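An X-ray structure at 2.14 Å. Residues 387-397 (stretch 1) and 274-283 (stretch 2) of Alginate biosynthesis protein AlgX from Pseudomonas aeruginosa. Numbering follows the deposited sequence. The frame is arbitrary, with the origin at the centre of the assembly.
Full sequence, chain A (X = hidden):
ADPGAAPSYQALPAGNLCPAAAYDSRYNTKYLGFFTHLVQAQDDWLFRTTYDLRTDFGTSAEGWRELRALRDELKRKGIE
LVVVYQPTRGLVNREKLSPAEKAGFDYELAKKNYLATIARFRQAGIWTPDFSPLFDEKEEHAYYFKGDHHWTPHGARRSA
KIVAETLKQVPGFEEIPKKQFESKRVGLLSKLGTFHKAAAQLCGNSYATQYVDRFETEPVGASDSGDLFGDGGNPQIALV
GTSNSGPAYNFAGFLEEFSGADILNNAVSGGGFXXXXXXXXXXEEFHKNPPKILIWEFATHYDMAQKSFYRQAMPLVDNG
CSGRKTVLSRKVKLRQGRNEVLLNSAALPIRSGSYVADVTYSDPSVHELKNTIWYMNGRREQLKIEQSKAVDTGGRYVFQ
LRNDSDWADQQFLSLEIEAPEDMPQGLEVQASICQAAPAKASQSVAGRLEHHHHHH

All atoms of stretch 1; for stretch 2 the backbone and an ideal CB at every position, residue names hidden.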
ATOM      1  N   GLN A 387       9.878  -0.615   8.663  1.00 50.41           N
ATOM      2  CA  GLN A 387       9.272   0.516   7.988  1.00 49.10           C
ATOM      3  C   GLN A 387      10.063   0.845   6.727  1.00 50.19           C
ATOM      4  O   GLN A 387      11.285   0.712   6.713  1.00 50.90           O
ATOM      5  CB  GLN A 387       9.257   1.704   8.940  1.00 50.42           C
ATOM      6  CG  GLN A 387       8.975   3.022   8.301  1.00 49.16           C
ATOM      7  CD  GLN A 387       8.939   4.151   9.319  1.00 55.30           C
ATOM      8  OE1 GLN A 387       7.885   4.481   9.866  1.00 53.62           O
ATOM      9  NE2 GLN A 387      10.095   4.742   9.582  1.00 56.78           N
ATOM     10  N   SER A 388       9.366   1.262   5.673  1.00 40.60           N
ATOM     11  CA  SER A 388      10.000   1.644   4.416  1.00 46.46           C
ATOM     12  C   SER A 388      11.081   2.699   4.618  1.00 45.03           C
ATOM     13  O   SER A 388      10.915   3.618   5.424  1.00 47.85           O
ATOM     14  CB  SER A 388       8.954   2.186   3.435  1.00 53.68           C
ATOM     15  OG  SER A 388       9.579   2.778   2.309  1.00 52.71           O
ATOM     16  N   LYS A 389      12.178   2.558   3.873  1.00 52.07           N
ATOM     17  CA  LYS A 389      13.294   3.503   3.919  1.00 63.06           C
ATOM     18  C   LYS A 389      12.885   4.877   3.396  1.00 63.75           C
ATOM     19  O   LYS A 389      13.533   5.884   3.693  1.00 65.99           O
ATOM     20  CB  LYS A 389      14.474   2.996   3.074  1.00 72.79           C
ATOM     21  CG  LYS A 389      14.984   1.587   3.400  1.00 77.90           C
ATOM     22  CD  LYS A 389      15.699   1.517   4.742  1.00 77.98           C
ATOM     23  CE  LYS A 389      16.416   0.182   4.908  1.00 76.76           C
ATOM     24  NZ  LYS A 389      17.002   0.036   6.263  1.00 77.25           N
ATOM     25  N   ALA A 390      11.817   4.917   2.605  1.00 52.49           N
ATOM     26  CA  ALA A 390      11.449   6.147   1.920  1.00 45.75           C
ATOM     27  C   ALA A 390      10.445   7.013   2.671  1.00 51.31           C
ATOM     28  O   ALA A 390      10.192   8.136   2.263  1.00 57.48           O
ATOM     29  CB  ALA A 390      10.956   5.849   0.512  1.00 44.19           C
ATOM     30  N   VAL A 391       9.877   6.515   3.767  1.00 54.16           N
ATOM     31  CA  VAL A 391       8.913   7.319   4.511  1.00 50.42           C
ATOM     32  C   VAL A 391       9.513   8.072   5.689  1.00 52.27           C
ATOM     33  O   VAL A 391      10.628   7.809   6.116  1.00 54.79           O
ATOM     34  CB  VAL A 391       7.709   6.489   5.008  1.00 53.31           C
ATOM     35  CG1 VAL A 391       7.073   5.733   3.841  1.00 48.12           C
ATOM     36  CG2 VAL A 391       8.142   5.542   6.116  1.00 44.36           C
ATOM     37  N   ASP A 392       8.742   9.014   6.209  1.00 60.03           N
ATOM     38  CA  ASP A 392       9.141   9.814   7.355  1.00 58.82           C
ATOM     39  C   ASP A 392       7.911  10.029   8.227  1.00 53.71           C
ATOM     40  O   ASP A 392       7.062  10.868   7.922  1.00 57.90           O
ATOM     41  CB  ASP A 392       9.710  11.158   6.884  1.00 63.42           C
ATOM     42  CG  ASP A 392      10.313  11.985   8.019  1.00 71.57           C
ATOM     43  OD1 ASP A 392       9.662  12.144   9.077  1.00 70.15           O
ATOM     44  OD2 ASP A 392      11.446  12.491   7.843  1.00 66.74           O
ATOM     45  N   THR A 393       7.809   9.251   9.301  1.00 53.61           N
ATOM     46  CA  THR A 393       6.725   9.399  10.274  1.00 52.17           C
ATOM     47  C   THR A 393       7.258  10.084  11.526  1.00 54.26           C
ATOM     48  O   THR A 393       6.607  10.094  12.575  1.00 53.46           O
ATOM     49  CB  THR A 393       6.109   8.038  10.664  1.00 56.34           C
ATOM     50  OG1 THR A 393       7.078   7.246  11.367  1.00 62.26           O
ATOM     51  CG2 THR A 393       5.640   7.281   9.421  1.00 54.10           C
ATOM     52  N   GLY A 394       8.453  10.656  11.398  1.00 60.92           N
ATOM     53  CA  GLY A 394       9.130  11.297  12.507  1.00 60.43           C
ATOM     54  C   GLY A 394       9.669  10.278  13.489  1.00 60.81           C
ATOM     55  O   GLY A 394       9.871  10.584  14.663  1.00 64.33           O
ATOM     56  N   GLY A 395       9.892   9.058  13.007  1.00 58.43           N
ATOM     57  CA  GLY A 395      10.349   7.969  13.857  1.00 55.42           C
ATOM     58  C   GLY A 395       9.258   7.383  14.746  1.00 53.38           C
ATOM     59  O   GLY A 395       9.548   6.568  15.616  1.00 59.79           O
ATOM     60  N   ARG A 396       8.009   7.796  14.533  1.00 49.64           N
ATOM     61  CA  ARG A 396       6.876   7.280  15.303  1.00 52.47           C
ATOM     62  C   ARG A 396       6.285   5.980  14.729  1.00 60.65           C
ATOM     63  O   ARG A 396       6.187   5.805  13.512  1.00 60.87           O
ATOM     64  CB  ARG A 396       5.782   8.342  15.421  1.00 45.18           C
ATOM     65  CG  ARG A 396       4.580   7.919  16.242  1.00 44.12           C
ATOM     66  CD  ARG A 396       3.606   9.069  16.392  1.00 44.46           C
ATOM     67  NE  ARG A 396       2.404   8.694  17.130  1.00 45.30           N
ATOM     68  CZ  ARG A 396       1.184   9.128  16.823  1.00 50.24           C
ATOM     69  NH1 ARG A 396       1.010   9.947  15.785  1.00 53.18           N
ATOM     70  NH2 ARG A 396       0.137   8.745  17.543  1.00 45.73           N
ATOM     71  N   TYR A 397       5.901   5.086  15.640  1.00 63.14           N
ATOM     72  CA  TYR A 397       5.273   3.800  15.362  1.00 51.59           C
ATOM     73  C   TYR A 397       4.132   3.691  16.346  1.00 44.12           C
ATOM     74  O   TYR A 397       4.219   4.251  17.436  1.00 52.87           O
ATOM     75  CB  TYR A 397       6.244   2.659  15.657  1.00 47.71           C
ATOM     76  CG  TYR A 397       7.421   2.600  14.744  1.00 46.31           C
ATOM     77  CD1 TYR A 397       8.511   3.438  14.929  1.00 44.05           C
ATOM     78  CD2 TYR A 397       7.448   1.705  13.679  1.00 48.54           C
ATOM     79  CE1 TYR A 397       9.602   3.382  14.083  1.00 43.04           C
ATOM     80  CE2 TYR A 397       8.529   1.640  12.831  1.00 46.22           C
ATOM     81  CZ  TYR A 397       9.605   2.480  13.032  1.00 48.41           C
ATOM     82  OH  TYR A 397      10.686   2.411  12.176  1.00 52.40           O
ATOM     83  N   UNK A 274       1.611  -1.697   2.334  1.00 36.03           N
ATOM     84  CA  UNK A 274       1.439  -1.184   3.695  1.00 35.49           C
ATOM     85  C   UNK A 274       1.977   0.229   3.968  1.00 36.08           C
ATOM     86  O   UNK A 274       1.331   1.011   4.656  1.00 33.76           O
ATOM     87  CB  UNK A 274       2.119  -2.153   4.665  1.00 35.49           C
ATOM     88  N   UNK A 275       3.139   0.559   3.413  1.00 33.28           N
ATOM     89  CA  UNK A 275       3.894   1.725   3.871  1.00 36.13           C
ATOM     90  C   UNK A 275       3.193   3.070   3.695  1.00 36.39           C
ATOM     91  O   UNK A 275       3.185   3.909   4.602  1.00 36.10           O
ATOM     92  CB  UNK A 275       5.232   1.772   3.130  1.00 36.13           C
ATOM     93  N   UNK A 276       2.588   3.271   2.534  1.00 32.53           N
ATOM     94  CA  UNK A 276       2.009   4.570   2.218  1.00 38.27           C
ATOM     95  C   UNK A 276       0.858   4.911   3.150  1.00 29.80           C
ATOM     96  O   UNK A 276       0.787   6.012   3.704  1.00 39.23           O
ATOM     97  CB  UNK A 276       1.530   4.597   0.765  1.00 38.27           C
ATOM     98  N   UNK A 277      -0.041   3.956   3.328  1.00 28.85           N
ATOM     99  CA  UNK A 277      -1.196   4.157   4.195  1.00 27.97           C
ATOM    100  C   UNK A 277      -0.777   4.295   5.670  1.00 35.02           C
ATOM    101  O   UNK A 277      -1.326   5.115   6.405  1.00 38.26           O
ATOM    102  CB  UNK A 277      -2.179   2.996   4.032  1.00 27.97           C
ATOM    103  N   UNK A 278       0.196   3.499   6.107  1.00 42.73           N
ATOM    104  CA  UNK A 278       0.664   3.611   7.490  1.00 40.14           C
ATOM    105  C   UNK A 278       1.311   4.982   7.753  1.00 36.79           C
ATOM    106  O   UNK A 278       1.010   5.636   8.746  1.00 39.27           O
ATOM    107  CB  UNK A 278       1.660   2.492   7.799  1.00 40.14           C
ATOM    108  N   UNK A 279       2.181   5.427   6.850  1.00 34.53           N
ATOM    109  CA  UNK A 279       2.805   6.738   7.015  1.00 36.00           C
ATOM    110  C   UNK A 279       1.758   7.842   7.009  1.00 41.17           C
ATOM    111  O   UNK A 279       1.783   8.738   7.862  1.00 42.62           O
ATOM    112  CB  UNK A 279       3.836   6.984   5.911  1.00 36.00           C
ATOM    113  N   UNK A 280       0.829   7.770   6.056  1.00 37.98           N
ATOM    114  CA  UNK A 280      -0.263   8.752   5.985  1.00 36.66           C
ATOM    115  C   UNK A 280      -1.097   8.814   7.271  1.00 39.25           C
ATOM    116  O   UNK A 280      -1.341   9.895   7.817  1.00 37.17           O
ATOM    117  CB  UNK A 280      -1.177   8.421   4.804  1.00 36.66           C
ATOM    118  N   UNK A 281      -1.523   7.660   7.772  1.00 44.15           N
ATOM    119  CA  UNK A 281      -2.315   7.651   9.000  1.00 47.70           C
ATOM    120  C   UNK A 281      -1.483   7.905  10.265  1.00 48.56           C
ATOM    121  O   UNK A 281      -2.039   8.036  11.353  1.00 44.91           O
ATOM    122  CB  UNK A 281      -3.038   6.308   9.128  1.00 47.70           C
ATOM    123  N   UNK A 282      -0.159   7.959  10.138  1.00 47.58           N
ATOM    124  CA  UNK A 282       0.659   8.411  11.269  1.00 49.91           C
ATOM    125  C   UNK A 282       0.787   9.938  11.254  1.00 55.20           C
ATOM    126  O   UNK A 282       1.130  10.555  12.261  1.00 53.19           O
ATOM    127  CB  UNK A 282       2.043   7.761  11.226  1.00 49.91           C
ATOM    128  N   UNK A 283       0.496  10.550  10.110  1.00 50.94           N
ATOM    129  CA  UNK A 283       0.676  11.990   9.973  1.00 46.16           C
ATOM    130  C   UNK A 283      -0.346  12.788  10.781  1.00 50.58           C
ATOM    131  O   UNK A 283      -1.495  12.368  10.957  1.00 45.74           O
ATOM    132  CB  UNK A 283       0.588  12.385   8.497  1.00 46.16           C
TER

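At position 274 the CA-to-CB bond points sideways to stretch 1. Nothing of stretch 1 lies within 5.5 Å of the ideal CB, so many side chains would fit. It is Asp 274.

Position 275 is helical and points toward stretch 1. Its ideal CB is 3.8 Å from Ser 388 CB and 4.4 Å from Val 391 CG1. So close an approach favours a small residue: Ala, Ser or perhaps Cys. The deposited residue is Ser 275. Its OG lies 3.3 Å from Ser 388 CB, a packing contact.

Positions 276 and 277 have helical backbone angles and do not touch stretch 1, which therefore sets no preference there. They are Ser 276 and Leu 277.

Position 278 points sideways, and stretch 1 leaves the choice open. It is Leu 278.

Position 279 points toward stretch 1. The ideal CB is 4.0 Å from both Val 391 CB and Thr 393 CG2. These are already van der Waals distances, and the surroundings are methyl groups and aliphatic carbon. Ala suits best; Ser or Gly could also be considered. It is Ala 279. Its CB packs 4.0 Å from Val 391 CB, and its CA is 3.8 Å from Thr 393 CG2. A water bridges the backbones, donating to Ala 279 O at 2.6 Å and, weakly, to Asp 392 O at 3.4 Å.

Position 280 points away and 281 is out of reach, so stretch 1 selects nothing. They are Tyr 280 and Met 281.

Position 282 points toward the Thr 393 to Arg 396 turn. The ideal CB is 4.1 Å from Thr 393 CG2 and 5.1 Å from Arg 396 O. A methyl could pack on the threonine, and a polar group could use the carbonyl, perhaps through water. Val, Thr or Ser would suit. It is Thr 282, with the largest area covered by stretch 1. Its CG2 packs 3.8 Å from Thr 393 CB and 4.0 Å from Arg 396 CD. Its OG1 donates to Leu 278 O at 2.7 Å. A second water donates to Thr 282 OG1 at 2.7 Å and to Arg 396 O at 2.8 Å, linking the stretches without a direct hydrogen bond.

Position 283 points away and has extended backbone angles. A capping residue such as Ser, Thr, Asp or Asn is plausible. It is Ser 283, an N-cap for the following helix; its OG also donates to Tyr 280 O at 2.7 Å.

Stretch 2, residues 274-283: DSSLLAYMTS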
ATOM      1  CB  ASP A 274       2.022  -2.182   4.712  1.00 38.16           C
ATOM      2  CG  ASP A 274       3.541  -2.362   4.580  1.00 40.04           C
ATOM      3  OD1 ASP A 274       4.086  -2.305   3.448  1.00 36.61           O
ATOM      4  OD2 ASP A 274       4.191  -2.575   5.625  1.00 46.72           O
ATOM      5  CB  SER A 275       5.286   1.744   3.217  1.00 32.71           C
ATOM      6  OG  SER A 275       6.019   0.587   3.599  1.00 39.36           O
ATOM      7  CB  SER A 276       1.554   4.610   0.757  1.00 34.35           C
ATOM      8  OG  SER A 276       0.841   5.799   0.493  1.00 33.01           O
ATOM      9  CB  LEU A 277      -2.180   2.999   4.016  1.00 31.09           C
ATOM     10  CG  LEU A 277      -3.426   2.910   4.897  1.00 37.43           C
ATOM     11  CD1 LEU A 277      -4.251   4.176   4.797  1.00 46.23           C
ATOM     12  CD2 LEU A 277      -4.247   1.728   4.458  1.00 44.85           C
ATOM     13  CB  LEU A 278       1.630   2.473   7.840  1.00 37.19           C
ATOM     14  CG  LEU A 278       1.082   1.046   7.969  1.00 35.23           C
ATOM     15  CD1 LEU A 278       2.167   0.076   8.492  1.00 37.08           C
ATOM     16  CD2 LEU A 278      -0.161   1.004   8.875  1.00 34.39           C
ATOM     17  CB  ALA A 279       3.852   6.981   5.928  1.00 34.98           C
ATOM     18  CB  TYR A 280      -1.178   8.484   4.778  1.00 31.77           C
ATOM     19  CG  TYR A 280      -2.281   9.505   4.627  1.00 37.16           C
ATOM     20  CD1 TYR A 280      -2.006  10.866   4.665  1.00 40.27           C
ATOM     21  CD2 TYR A 280      -3.597   9.112   4.435  1.00 42.98           C
ATOM     22  CE1 TYR A 280      -3.020  11.811   4.532  1.00 35.60           C
ATOM     23  CE2 TYR A 280      -4.608  10.042   4.296  1.00 41.44           C
ATOM     24  CZ  TYR A 280      -4.316  11.387   4.348  1.00 39.56           C
ATOM     25  OH  TYR A 280      -5.334  12.311   4.210  1.00 41.38           O
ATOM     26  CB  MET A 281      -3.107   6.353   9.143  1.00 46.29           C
ATOM     27  CG  MET A 281      -4.013   6.039   7.975  1.00 46.71           C
ATOM     28  SD  MET A 281      -5.400   5.005   8.468  1.00 46.06           S
ATOM     29  CE  MET A 281      -4.595   3.518   9.044  1.00 38.42           C
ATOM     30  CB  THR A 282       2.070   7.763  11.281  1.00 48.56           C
ATOM     31  OG1 THR A 282       1.946   6.339  11.221  1.00 47.99           O
ATOM     32  CG2 THR A 282       2.821   8.123  12.557  1.00 55.23           C
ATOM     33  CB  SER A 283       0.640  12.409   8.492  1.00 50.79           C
ATOM     34  OG  SER A 283      -0.693  12.488   7.999  1.00 44.33           O
TER
HETATM   35  O   HOH W   1       3.873  10.029   8.743  1.00 53.82           O
HETATM   36  O   HOH W   2       4.180   4.913  11.738  1.00 45.05           O
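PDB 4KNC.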